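Local coordinates for MREC protein (PDB 2J5U) that probably takes part in forming and maintaining bacterial cell shape, as a subunit of an oligomer built from dimers, at residues D85-D90 / Y217-V222; D95-D100 / K119-E124; E124-S129 / N133-K138; V176-S179 / K184-A187. All coordinates share one frame; numbering follows the deposited sequence.

Interaction 1 of 4, residues D85-D90 / Y217-V222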
loop_
_atom_site.group_PDB
_atom_site.type_symbol
_atom_site.label_atom_id
_atom_site.label_comp_id
_atom_site.label_asym_id
_atom_site.label_seq_id
_atom_site.Cartn_x
_atom_site.Cartn_y
_atom_site.Cartn_z
ATOM N N ASP A 85 85.500 -7.355 -20.891
ATOM C CA ASP A 85 84.632 -8.506 -21.013
ATOM C C ASP A 85 84.230 -9.109 -19.685
ATOM O O ASP A 85 83.089 -9.525 -19.474
ATOM C CB ASP A 85 85.325 -9.623 -21.810
ATOM C CG ASP A 85 85.452 -9.315 -23.282
ATOM O OD1 ASP A 85 84.637 -8.516 -23.806
ATOM O OD2 ASP A 85 86.356 -9.898 -23.924
ATOM N N GLN A 86 85.166 -9.107 -18.762
ATOM C CA GLN A 86 84.926 -9.835 -17.556
ATOM C C GLN A 86 85.641 -9.340 -16.318
ATOM O O GLN A 86 86.627 -8.613 -16.385
ATOM C CB GLN A 86 85.311 -11.252 -17.942
ATOM C CG GLN A 86 85.553 -12.271 -16.935
ATOM C CD GLN A 86 85.919 -13.555 -17.648
ATOM O OE1 GLN A 86 85.278 -13.920 -18.633
ATOM N NE2 GLN A 86 86.946 -14.241 -17.163
ATOM N N VAL A 87 85.121 -9.762 -15.182
ATOM C CA VAL A 87 85.644 -9.372 -13.896
ATOM C C VAL A 87 85.380 -10.531 -12.929
ATOM O O VAL A 87 84.487 -11.351 -13.153
ATOM C CB VAL A 87 84.930 -8.066 -13.452
ATOM C CG1 VAL A 87 84.707 -8.043 -11.973
ATOM C CG2 VAL A 87 85.747 -6.868 -13.891
ATOM N N GLU A 88 86.168 -10.621 -11.867
ATOM C CA GLU A 88 85.977 -11.685 -10.891
ATOM C C GLU A 88 85.655 -11.119 -9.504
ATOM O O GLU A 88 86.302 -10.176 -9.051
ATOM C CB GLU A 88 87.225 -12.529 -10.824
ATOM C CG GLU A 88 86.970 -13.905 -10.329
ATOM C CD GLU A 88 87.585 -14.951 -11.242
ATOM O OE1 GLU A 88 87.730 -16.125 -10.798
ATOM O OE2 GLU A 88 87.914 -14.594 -12.403
ATOM N N ILE A 89 84.654 -11.680 -8.832
ATOM C CA ILE A 89 84.287 -11.174 -7.516
ATOM C C ILE A 89 84.566 -12.170 -6.402
ATOM O O ILE A 89 84.664 -13.374 -6.645
ATOM C CB ILE A 89 82.805 -10.738 -7.474
ATOM C CG1 ILE A 89 81.894 -11.914 -7.839
ATOM C CG2 ILE A 89 82.595 -9.553 -8.414
ATOM C CD1 ILE A 89 80.428 -11.572 -7.796
ATOM N N ASP A 90 84.688 -11.653 -5.179
ATOM C CA ASP A 90 85.001 -12.463 -4.006
ATOM C C ASP A 90 83.838 -13.195 -3.340
ATOM O O ASP A 90 83.936 -13.617 -2.180
ATOM C CB ASP A 90 85.736 -11.607 -2.961
ATOM C CG ASP A 90 84.885 -10.458 -2.425
ATOM O OD1 ASP A 90 85.408 -9.673 -1.606
ATOM O OD2 ASP A 90 83.702 -10.335 -2.813
ATOM N N TYR A 217 84.766 1.083 -16.361
ATOM C CA TYR A 217 86.210 1.059 -16.580
ATOM C C TYR A 217 86.988 0.802 -15.306
ATOM O O TYR A 217 88.088 0.264 -15.344
ATOM C CB TYR A 217 86.699 2.366 -17.200
ATOM C CG TYR A 217 88.211 2.425 -17.360
ATOM C CD1 TYR A 217 89.009 3.143 -16.454
ATOM C CD2 TYR A 217 88.850 1.732 -18.398
ATOM C CE1 TYR A 217 90.408 3.170 -16.579
ATOM C CE2 TYR A 217 90.244 1.748 -18.533
ATOM C CZ TYR A 217 91.017 2.466 -17.622
ATOM O OH TYR A 217 92.392 2.463 -17.756
ATOM N N ASP A 218 86.421 1.184 -14.175
ATOM C CA ASP A 218 87.103 0.981 -12.911
ATOM C C ASP A 218 86.108 0.424 -11.904
ATOM O O ASP A 218 85.343 1.164 -11.298
ATOM C CB ASP A 218 87.676 2.313 -12.428
ATOM C CG ASP A 218 88.508 2.176 -11.161
ATOM O OD1 ASP A 218 88.946 3.225 -10.647
ATOM O OD2 ASP A 218 88.731 1.040 -10.676
ATOM N N LEU A 219 86.116 -0.884 -11.715
ATOM C CA LEU A 219 85.174 -1.494 -10.792
ATOM C C LEU A 219 85.855 -2.015 -9.554
ATOM O O LEU A 219 86.925 -2.607 -9.635
ATOM C CB LEU A 219 84.453 -2.661 -11.464
ATOM C CG LEU A 219 83.638 -2.388 -12.718
ATOM C CD1 LEU A 219 83.337 -3.698 -13.401
ATOM C CD2 LEU A 219 82.366 -1.663 -12.358
ATOM N N ASN A 220 85.228 -1.798 -8.408
ATOM C CA ASN A 220 85.766 -2.300 -7.166
ATOM C C ASN A 220 84.634 -2.893 -6.356
ATOM O O ASN A 220 84.498 -4.111 -6.269
ATOM C CB ASN A 220 86.431 -1.200 -6.364
ATOM C CG ASN A 220 87.031 -1.724 -5.071
ATOM O OD1 ASN A 220 87.285 -0.962 -4.138
ATOM N ND2 ASN A 220 87.265 -3.039 -5.013
ATOM N N HIS A 221 83.821 -2.031 -5.753
ATOM C CA HIS A 221 82.688 -2.502 -4.966
ATOM C C HIS A 221 81.495 -2.743 -5.868
ATOM O O HIS A 221 81.167 -1.925 -6.734
ATOM C CB HIS A 221 82.373 -1.515 -3.861
ATOM C CG HIS A 221 83.434 -1.474 -2.812
ATOM N ND1 HIS A 221 83.870 -2.611 -2.162
ATOM C CD2 HIS A 221 84.190 -0.456 -2.339
ATOM C CE1 HIS A 221 84.852 -2.295 -1.337
ATOM N NE2 HIS A 221 85.065 -0.994 -1.425
ATOM N N VAL A 222 80.839 -3.873 -5.643
ATOM C CA VAL A 222 79.746 -4.295 -6.493
ATOM C C VAL A 222 78.646 -5.054 -5.748
ATOM O O VAL A 222 78.869 -5.570 -4.648
ATOM C CB VAL A 222 80.368 -5.172 -7.600
ATOM C CG1 VAL A 222 79.615 -6.465 -7.770
ATOM C CG2 VAL A 222 80.450 -4.390 -8.864
#
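CG2 of Val87 meets CD1 of Leu219 at 4.0 Å, the two side chains crossing obliquely, in one of the two apolar pairs that make up this small and largely buried contact. Leu219 reaches it because its CG stands anti to the carbonyl carbon (chi1 -59°), which sends the branched end toward strand 86-89. Two residues further along that strand, Ile89 turns its CG2 branch to CG1 of Val222, 4.3 Å away. The spacing is that of loose van der Waals packing.

Polar bonds lie outside this pairing. The backbone of Val87 and Ile89 bonds to Val123 and Ala121, and that of Glu88 to Ile76 and Ser77, so strand 86-89 is fixed on both edges. Asp90 OD2 takes the backbone N of Ser74.

Strands 86-89 and 221-227 are not direct neighbours in the six-stranded antiparallel barrel, since strand 68-77 runs between them. Ile89 and Val222 join these two strands, and Val87 and Leu219 join strand 86-89 to the loop leading into strand 221-227. Val75 of strand 68-77 touches both Val87 and Leu219, Leu125 lies against Leu219, and Val103 and Thr105 of strand 102-105 touch Val222.

Interaction 2 of 4, residues D95-D100 / K119-E124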
loop_
_atom_site.group_PDB
_atom_site.type_symbol
_atom_site.label_atom_id
_atom_site.label_comp_id
_atom_site.label_asym_id
_atom_site.label_seq_id
_atom_site.Cartn_x
_atom_site.Cartn_y
_atom_site.Cartn_z
ATOM N N ASP A 95 78.054 -18.460 -0.990
ATOM C CA ASP A 95 77.537 -17.189 -0.509
ATOM C C ASP A 95 76.168 -16.958 -1.136
ATOM O O ASP A 95 75.536 -15.937 -0.910
ATOM C CB ASP A 95 78.477 -16.042 -0.885
ATOM C CG ASP A 95 79.870 -16.197 -0.282
ATOM O OD1 ASP A 95 80.851 -16.332 -1.054
ATOM O OD2 ASP A 95 79.983 -16.182 0.967
ATOM N N GLY A 96 75.718 -17.916 -1.939
ATOM C CA GLY A 96 74.420 -17.799 -2.571
ATOM C C GLY A 96 74.442 -17.312 -4.005
ATOM O O GLY A 96 73.404 -17.261 -4.666
ATOM N N VAL A 97 75.620 -16.951 -4.498
ATOM C CA VAL A 97 75.736 -16.466 -5.859
ATOM C C VAL A 97 75.448 -17.578 -6.858
ATOM O O VAL A 97 75.901 -18.704 -6.692
ATOM C CB VAL A 97 77.132 -15.911 -6.123
ATOM C CG1 VAL A 97 77.214 -15.388 -7.537
ATOM C CG2 VAL A 97 77.454 -14.817 -5.118
ATOM N N LYS A 98 74.677 -17.249 -7.886
ATOM C CA LYS A 98 74.320 -18.201 -8.928
ATOM C C LYS A 98 74.411 -17.577 -10.305
ATOM O O LYS A 98 74.201 -16.375 -10.480
ATOM C CB LYS A 98 72.883 -18.703 -8.753
ATOM C CG LYS A 98 72.615 -19.458 -7.486
ATOM C CD LYS A 98 71.243 -20.104 -7.524
ATOM C CE LYS A 98 71.056 -20.987 -6.293
ATOM N NZ LYS A 98 69.734 -21.668 -6.244
ATOM N N PRO A 99 74.726 -18.394 -11.312
ATOM C CA PRO A 99 74.831 -17.919 -12.696
ATOM C C PRO A 99 73.535 -17.200 -13.101
ATOM O O PRO A 99 72.449 -17.629 -12.739
ATOM C CB PRO A 99 75.022 -19.210 -13.493
ATOM C CG PRO A 99 75.768 -20.080 -12.545
ATOM C CD PRO A 99 75.151 -19.799 -11.188
ATOM N N ASP A 100 73.667 -16.112 -13.846
ATOM C CA ASP A 100 72.534 -15.326 -14.331
ATOM C C ASP A 100 71.986 -14.270 -13.383
ATOM O O ASP A 100 71.011 -13.593 -13.712
ATOM C CB ASP A 100 71.403 -16.240 -14.800
ATOM C CG ASP A 100 71.672 -16.835 -16.172
ATOM O OD1 ASP A 100 70.966 -17.796 -16.550
ATOM O OD2 ASP A 100 72.584 -16.345 -16.878
ATOM N N LYS A 119 83.844 -19.980 -3.637
ATOM C CA LYS A 119 83.980 -18.681 -3.004
ATOM C C LYS A 119 84.264 -17.496 -3.912
ATOM O O LYS A 119 84.666 -16.432 -3.444
ATOM C CB LYS A 119 85.044 -18.761 -1.913
ATOM C CG LYS A 119 84.608 -19.568 -0.699
ATOM C CD LYS A 119 85.475 -19.246 0.507
ATOM C CE LYS A 119 84.799 -19.643 1.818
ATOM N NZ LYS A 119 84.485 -21.106 1.904
ATOM N N SER A 120 84.053 -17.661 -5.209
ATOM C CA SER A 120 84.292 -16.555 -6.128
ATOM C C SER A 120 83.488 -16.830 -7.365
ATOM O O SER A 120 82.967 -17.932 -7.519
ATOM C CB SER A 120 85.783 -16.433 -6.473
ATOM O OG SER A 120 86.285 -17.607 -7.082
ATOM N N ALA A 121 83.373 -15.835 -8.238
ATOM C CA ALA A 121 82.608 -16.005 -9.458
ATOM C C ALA A 121 83.001 -15.005 -10.532
ATOM O O ALA A 121 83.576 -13.954 -10.251
ATOM C CB ALA A 121 81.139 -15.884 -9.160
ATOM N N THR A 122 82.664 -15.345 -11.769
ATOM C CA THR A 122 82.964 -14.523 -12.926
ATOM C C THR A 122 81.709 -13.777 -13.334
ATOM O O THR A 122 80.621 -14.344 -13.314
ATOM C CB THR A 122 83.410 -15.416 -14.117
ATOM O OG1 THR A 122 84.583 -16.148 -13.752
ATOM C CG2 THR A 122 83.712 -14.589 -15.342
ATOM N N VAL A 123 81.841 -12.506 -13.689
ATOM C CA VAL A 123 80.684 -11.767 -14.142
ATOM C C VAL A 123 81.019 -11.099 -15.474
ATOM O O VAL A 123 82.084 -10.487 -15.651
ATOM C CB VAL A 123 80.158 -10.725 -13.067
ATOM C CG1 VAL A 123 80.924 -10.846 -11.798
ATOM C CG2 VAL A 123 80.207 -9.318 -13.592
ATOM N N GLU A 124 80.102 -11.264 -16.422
ATOM C CA GLU A 124 80.253 -10.707 -17.748
ATOM C C GLU A 124 79.682 -9.306 -17.746
ATOM O O GLU A 124 78.522 -9.106 -17.395
ATOM C CB GLU A 124 79.518 -11.586 -18.751
ATOM C CG GLU A 124 79.537 -11.048 -20.150
ATOM C CD GLU A 124 79.658 -12.146 -21.177
ATOM O OE1 GLU A 124 80.677 -12.884 -21.130
ATOM O OE2 GLU A 124 78.743 -12.268 -22.030
#
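Asp95 OD1 is bonded to the backbone N of Gly92 and lies 4.4 Å from CA of Lys119 across the contact. OD1 is thus bonded within its own loop. It forms no salt bridge with Lys119, whose CB points away from residues 95-100 and whose NZ lies 6.7 Å from that same OD1. What meets Asp95 is the backbone end of Lys119, and any attraction between the two charges would probably be weak and long-ranged.

The second meeting is apolar. CG1 of Val97 approaches CB of Ala121 at 4.3 Å, with CG1 anti to the backbone N of its own residue (chi1 -179°). Both residues are buried, and Val113 of strand 108-116 and Lys91 pack on the same valine.

This is the first of the two antiparallel barrels of MreC, with strand order 1-2-5-4-3-6. Residues 95-100 belong to the irregular link from strand 86-89 to strand 102-105, and Val97 lays that link over the start of strand 121-125. Gly96 turns the chain between the two touching residues with a positive phi of 99°, a backbone shape that glycine adopts easily. Strand 121-125 is bonded through Ala121 to Ile89 on one edge and through Thr122 to Thr114 and Thr115 on the other, while the backbone of Asp100 pairs with Val113.

Interaction 3 of 4, residues E124-S129 / N133-K138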
loop_
_atom_site.group_PDB
_atom_site.type_symbol
_atom_site.label_atom_id
_atom_site.label_comp_id
_atom_site.label_asym_id
_atom_site.label_seq_id
_atom_site.Cartn_x
_atom_site.Cartn_y
_atom_site.Cartn_z
ATOM N N GLU A 124 80.102 -11.264 -16.422
ATOM C CA GLU A 124 80.253 -10.707 -17.748
ATOM C C GLU A 124 79.682 -9.306 -17.746
ATOM O O GLU A 124 78.522 -9.106 -17.395
ATOM C CB GLU A 124 79.518 -11.586 -18.751
ATOM C CG GLU A 124 79.537 -11.048 -20.150
ATOM C CD GLU A 124 79.658 -12.146 -21.177
ATOM O OE1 GLU A 124 80.677 -12.884 -21.130
ATOM O OE2 GLU A 124 78.743 -12.268 -22.030
ATOM N N LEU A 125 80.504 -8.344 -18.149
ATOM C CA LEU A 125 80.123 -6.938 -18.179
ATOM C C LEU A 125 79.287 -6.522 -19.383
ATOM O O LEU A 125 79.353 -7.138 -20.441
ATOM C CB LEU A 125 81.379 -6.073 -18.140
ATOM C CG LEU A 125 82.338 -6.331 -16.979
ATOM C CD1 LEU A 125 83.561 -5.465 -17.159
ATOM C CD2 LEU A 125 81.656 -6.044 -15.656
ATOM N N LEU A 126 78.505 -5.462 -19.221
ATOM C CA LEU A 126 77.686 -4.978 -20.317
ATOM C C LEU A 126 78.589 -4.647 -21.495
ATOM O O LEU A 126 78.220 -4.887 -22.649
ATOM C CB LEU A 126 76.895 -3.734 -19.896
ATOM C CG LEU A 126 75.790 -3.996 -18.869
ATOM C CD1 LEU A 126 75.081 -2.704 -18.468
ATOM C CD2 LEU A 126 74.801 -4.964 -19.486
ATOM N N THR A 127 79.779 -4.123 -21.200
ATOM C CA THR A 127 80.739 -3.748 -22.246
ATOM C C THR A 127 81.388 -4.940 -22.959
ATOM O O THR A 127 82.226 -4.760 -23.835
ATOM C CB THR A 127 81.885 -2.859 -21.685
ATOM O OG1 THR A 127 82.540 -3.540 -20.609
ATOM C CG2 THR A 127 81.348 -1.535 -21.190
ATOM N N SER A 128 81.000 -6.153 -22.586
ATOM C CA SER A 128 81.565 -7.349 -23.196
ATOM C C SER A 128 81.481 -7.393 -24.717
ATOM O O SER A 128 80.579 -6.809 -25.323
ATOM C CB SER A 128 80.883 -8.588 -22.636
ATOM O OG SER A 128 81.334 -9.750 -23.301
ATOM N N SER A 129 82.423 -8.104 -25.327
ATOM C CA SER A 129 82.450 -8.243 -26.778
ATOM C C SER A 129 81.691 -9.478 -27.261
ATOM O O SER A 129 81.728 -9.800 -28.447
ATOM C CB SER A 129 83.892 -8.299 -27.285
ATOM O OG SER A 129 84.596 -9.368 -26.686
ATOM N N ASN A 133 75.589 -11.689 -25.776
ATOM C CA ASN A 133 75.263 -11.032 -24.516
ATOM C C ASN A 133 74.079 -10.071 -24.654
ATOM O O ASN A 133 74.061 -9.221 -25.537
ATOM C CB ASN A 133 76.502 -10.311 -23.996
ATOM C CG ASN A 133 76.324 -9.796 -22.601
ATOM O OD1 ASN A 133 75.727 -10.463 -21.755
ATOM N ND2 ASN A 133 76.855 -8.611 -22.339
ATOM N N ARG A 134 73.084 -10.210 -23.783
ATOM C CA ARG A 134 71.905 -9.359 -23.873
ATOM C C ARG A 134 71.116 -9.220 -22.583
ATOM O O ARG A 134 71.261 -10.023 -21.676
ATOM C CB ARG A 134 70.990 -9.888 -24.982
ATOM C CG ARG A 134 70.753 -11.381 -24.934
ATOM C CD ARG A 134 70.156 -11.885 -26.234
ATOM N NE ARG A 134 68.720 -11.668 -26.285
ATOM C CZ ARG A 134 67.815 -12.584 -25.936
ATOM N NH1 ARG A 134 66.511 -12.292 -25.994
ATOM N NH2 ARG A 134 68.207 -13.804 -25.550
ATOM N N VAL A 135 70.291 -8.183 -22.496
ATOM C CA VAL A 135 69.454 -7.985 -21.319
ATOM C C VAL A 135 68.125 -7.347 -21.739
ATOM O O VAL A 135 68.090 -6.449 -22.583
ATOM C CB VAL A 135 70.210 -7.148 -20.216
ATOM C CG1 VAL A 135 71.349 -6.429 -20.821
ATOM C CG2 VAL A 135 69.290 -6.161 -19.534
ATOM N N SER A 136 67.028 -7.855 -21.183
ATOM C CA SER A 136 65.686 -7.346 -21.491
ATOM C C SER A 136 65.522 -5.992 -20.805
ATOM O O SER A 136 65.710 -5.874 -19.589
ATOM C CB SER A 136 64.614 -8.292 -20.950
ATOM O OG SER A 136 64.819 -9.625 -21.350
ATOM N N ALA A 137 65.133 -4.984 -21.568
ATOM C CA ALA A 137 65.000 -3.655 -21.006
ATOM C C ALA A 137 63.727 -2.918 -21.363
ATOM O O ALA A 137 63.038 -3.245 -22.327
ATOM C CB ALA A 137 66.210 -2.799 -21.418
ATOM N N LYS A 138 63.461 -1.889 -20.568
ATOM C CA LYS A 138 62.306 -1.032 -20.728
ATOM C C LYS A 138 62.754 0.434 -20.762
ATOM O O LYS A 138 63.633 0.847 -19.993
ATOM C CB LYS A 138 61.340 -1.245 -19.562
ATOM C CG LYS A 138 60.025 -0.512 -19.719
ATOM C CD LYS A 138 59.109 -0.778 -18.549
ATOM C CE LYS A 138 59.703 -0.226 -17.276
ATOM N NZ LYS A 138 58.807 -0.464 -16.122
#
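Glu124 and Asn133 meet where the last strand residues of one beta-barrel give way to the link into the next, a crossing that opens with a type I beta turn from Leu125 to Ser128. The two side chains come from opposite directions. OE2 of Glu124 sits over the amide face of Asn133, 3.5 Å from its CG, with the carboxylate and amide planes 89° apart. Glu124 gets there with CG anti to its backbone N (chi1 176°) and a bend at chi2. CB of Ser128 lies on the same side of the amide plane, 4.0 Å from ND2 of Asn133. Beside this polar cluster, Leu126 and Val135 cross at about a right angle, CD2 of the leucine 4.0 Å from CG1 of the valine.

Farther out, Met216 and Leu109 pack on Leu126, and Ile149 on Val135. Thr127 OG1, in the turn, bonds to Asn84 O, and Ser129 N, just after it, to Asp85 OD1. On the other side, Asn133 O is bonded to Asn150 ND2 of the second barrel, and Lys138 NZ makes a salt bridge with Asp47 of a second subunit. The turn itself is closed by Ser128 N bonded to Leu125 O at 2.9 Å.

Interaction 4 of 4, residues V176-S179 / K184-A187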
loop_
_atom_site.group_PDB
_atom_site.type_symbol
_atom_site.label_atom_id
_atom_site.label_comp_id
_atom_site.label_asym_id
_atom_site.label_seq_id
_atom_site.Cartn_x
_atom_site.Cartn_y
_atom_site.Cartn_z
ATOM N N VAL A 176 66.495 4.062 -19.196
ATOM C CA VAL A 176 66.321 2.674 -19.590
ATOM C C VAL A 176 66.586 1.812 -18.365
ATOM O O VAL A 176 67.574 2.000 -17.658
ATOM C CB VAL A 176 67.297 2.294 -20.732
ATOM C CG1 VAL A 176 67.181 0.817 -21.053
ATOM C CG2 VAL A 176 66.984 3.115 -21.964
ATOM N N VAL A 177 65.686 0.874 -18.102
ATOM C CA VAL A 177 65.830 -0.001 -16.945
ATOM C C VAL A 177 65.578 -1.447 -17.330
ATOM O O VAL A 177 65.139 -1.730 -18.435
ATOM C CB VAL A 177 64.841 0.398 -15.816
ATOM C CG1 VAL A 177 65.088 1.825 -15.400
ATOM C CG2 VAL A 177 63.411 0.233 -16.289
ATOM N N THR A 178 65.870 -2.361 -16.415
ATOM C CA THR A 178 65.656 -3.771 -16.676
ATOM C C THR A 178 64.167 -4.066 -16.598
ATOM O O THR A 178 63.468 -3.555 -15.728
ATOM C CB THR A 178 66.398 -4.639 -15.660
ATOM O OG1 THR A 178 66.097 -4.190 -14.338
ATOM C CG2 THR A 178 67.890 -4.553 -15.886
ATOM N N SER A 179 63.684 -4.886 -17.522
ATOM C CA SER A 179 62.274 -5.249 -17.575
ATOM C C SER A 179 61.961 -6.500 -16.760
ATOM O O SER A 179 60.827 -6.711 -16.343
ATOM C CB SER A 179 61.863 -5.493 -19.019
ATOM O OG SER A 179 62.486 -6.651 -19.545
ATOM N N LYS A 184 65.431 -13.488 -15.531
ATOM C CA LYS A 184 66.512 -13.640 -14.576
ATOM C C LYS A 184 66.957 -12.430 -13.779
ATOM O O LYS A 184 67.686 -12.577 -12.807
ATOM C CB LYS A 184 67.721 -14.261 -15.259
ATOM C CG LYS A 184 68.073 -13.638 -16.566
ATOM C CD LYS A 184 67.712 -14.564 -17.693
ATOM C CE LYS A 184 68.456 -15.888 -17.588
ATOM N NZ LYS A 184 68.381 -16.654 -18.878
ATOM N N PHE A 185 66.531 -11.238 -14.163
ATOM C CA PHE A 185 66.921 -10.042 -13.418
ATOM C C PHE A 185 65.675 -9.455 -12.796
ATOM O O PHE A 185 64.570 -9.704 -13.273
ATOM C CB PHE A 185 67.493 -8.958 -14.341
ATOM C CG PHE A 185 68.824 -9.281 -14.946
ATOM C CD1 PHE A 185 69.343 -8.460 -15.941
ATOM C CD2 PHE A 185 69.586 -10.343 -14.492
ATOM C CE1 PHE A 185 70.607 -8.684 -16.473
ATOM C CE2 PHE A 185 70.853 -10.581 -15.012
ATOM C CZ PHE A 185 71.368 -9.746 -16.006
ATOM N N PRO A 186 65.827 -8.702 -11.694
ATOM C CA PRO A 186 64.637 -8.100 -11.101
ATOM C C PRO A 186 64.417 -6.910 -12.026
ATOM O O PRO A 186 65.357 -6.472 -12.691
ATOM C CB PRO A 186 65.118 -7.673 -9.722
ATOM C CG PRO A 186 66.551 -7.361 -9.962
ATOM C CD PRO A 186 66.987 -8.529 -10.805
ATOM N N ALA A 187 63.200 -6.389 -12.104
ATOM C CA ALA A 187 62.983 -5.250 -12.980
ATOM C C ALA A 187 63.284 -3.948 -12.242
ATOM O O ALA A 187 63.303 -3.912 -11.014
ATOM C CB ALA A 187 61.558 -5.253 -13.497
#
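Thr178 sets its CG2 methyl against the ring of Phe185, 4.2 Å from CD1, the two side chains crossing at about a right angle and the methyl approaching the ring obliquely. Its other branch does the polar work. OG1 donates to the carbonyl O of Pro186 at 2.9 Å, in the carbonyl plane on a lone pair, with a C=O...OG1 angle of 141°. The torsion chi1 of 50° serves both branches, placing OG1 between the backbone N and the carbonyl carbon and leaving CG2 anti to that carbon, on the side of the phenyl ring.

Next to this pair, Ala187 packs against the backbone of residues 178 and 179. Its CB lies 3.3 Å from O of Ser179, and its CA is equally close to O of Thr178. The segments belong to one connection in the second barrel, where the chain leaves strand 175-178, loops round and returns as the antiparallel strand 190-199. Ser179 OG bonds to Leu181 N within that loop, and Phe185 O takes NH2 of Arg227. Val135 and Lys112 touch the phenyl ring, so the loop leans on both barrels.

The hydroxyl of Thr178 also accepts a bond from Ile189 N. Used as donor and acceptor at once, this buried group is satisfied in both roles, and its rotation is set by two backbone partners on the returning chain.

Overall arrangement
From the N terminus, the chain passes helix 31-58 and enters the first barrel. Interaction 1 closes the widest loop, from 85-90 to 217-222, and the other three are nested inside it, in series with no crossing. Interaction 2 closes a short loop within the first barrel. Interaction 3, sharing Glu124, closes the three-residue loop between 124-129 and 133-138 and carries the chain from strand 121-125 to strand 135-139 of the second barrel. Interaction 4 closes the last small loop there; its strand 175-178 pairs with 135-139. Interactions 1, 2 and 3 meet along strands 86-89 and 121-125, while Asp100 touches Phe185 to bring interactions 2 and 4 together between the barrels.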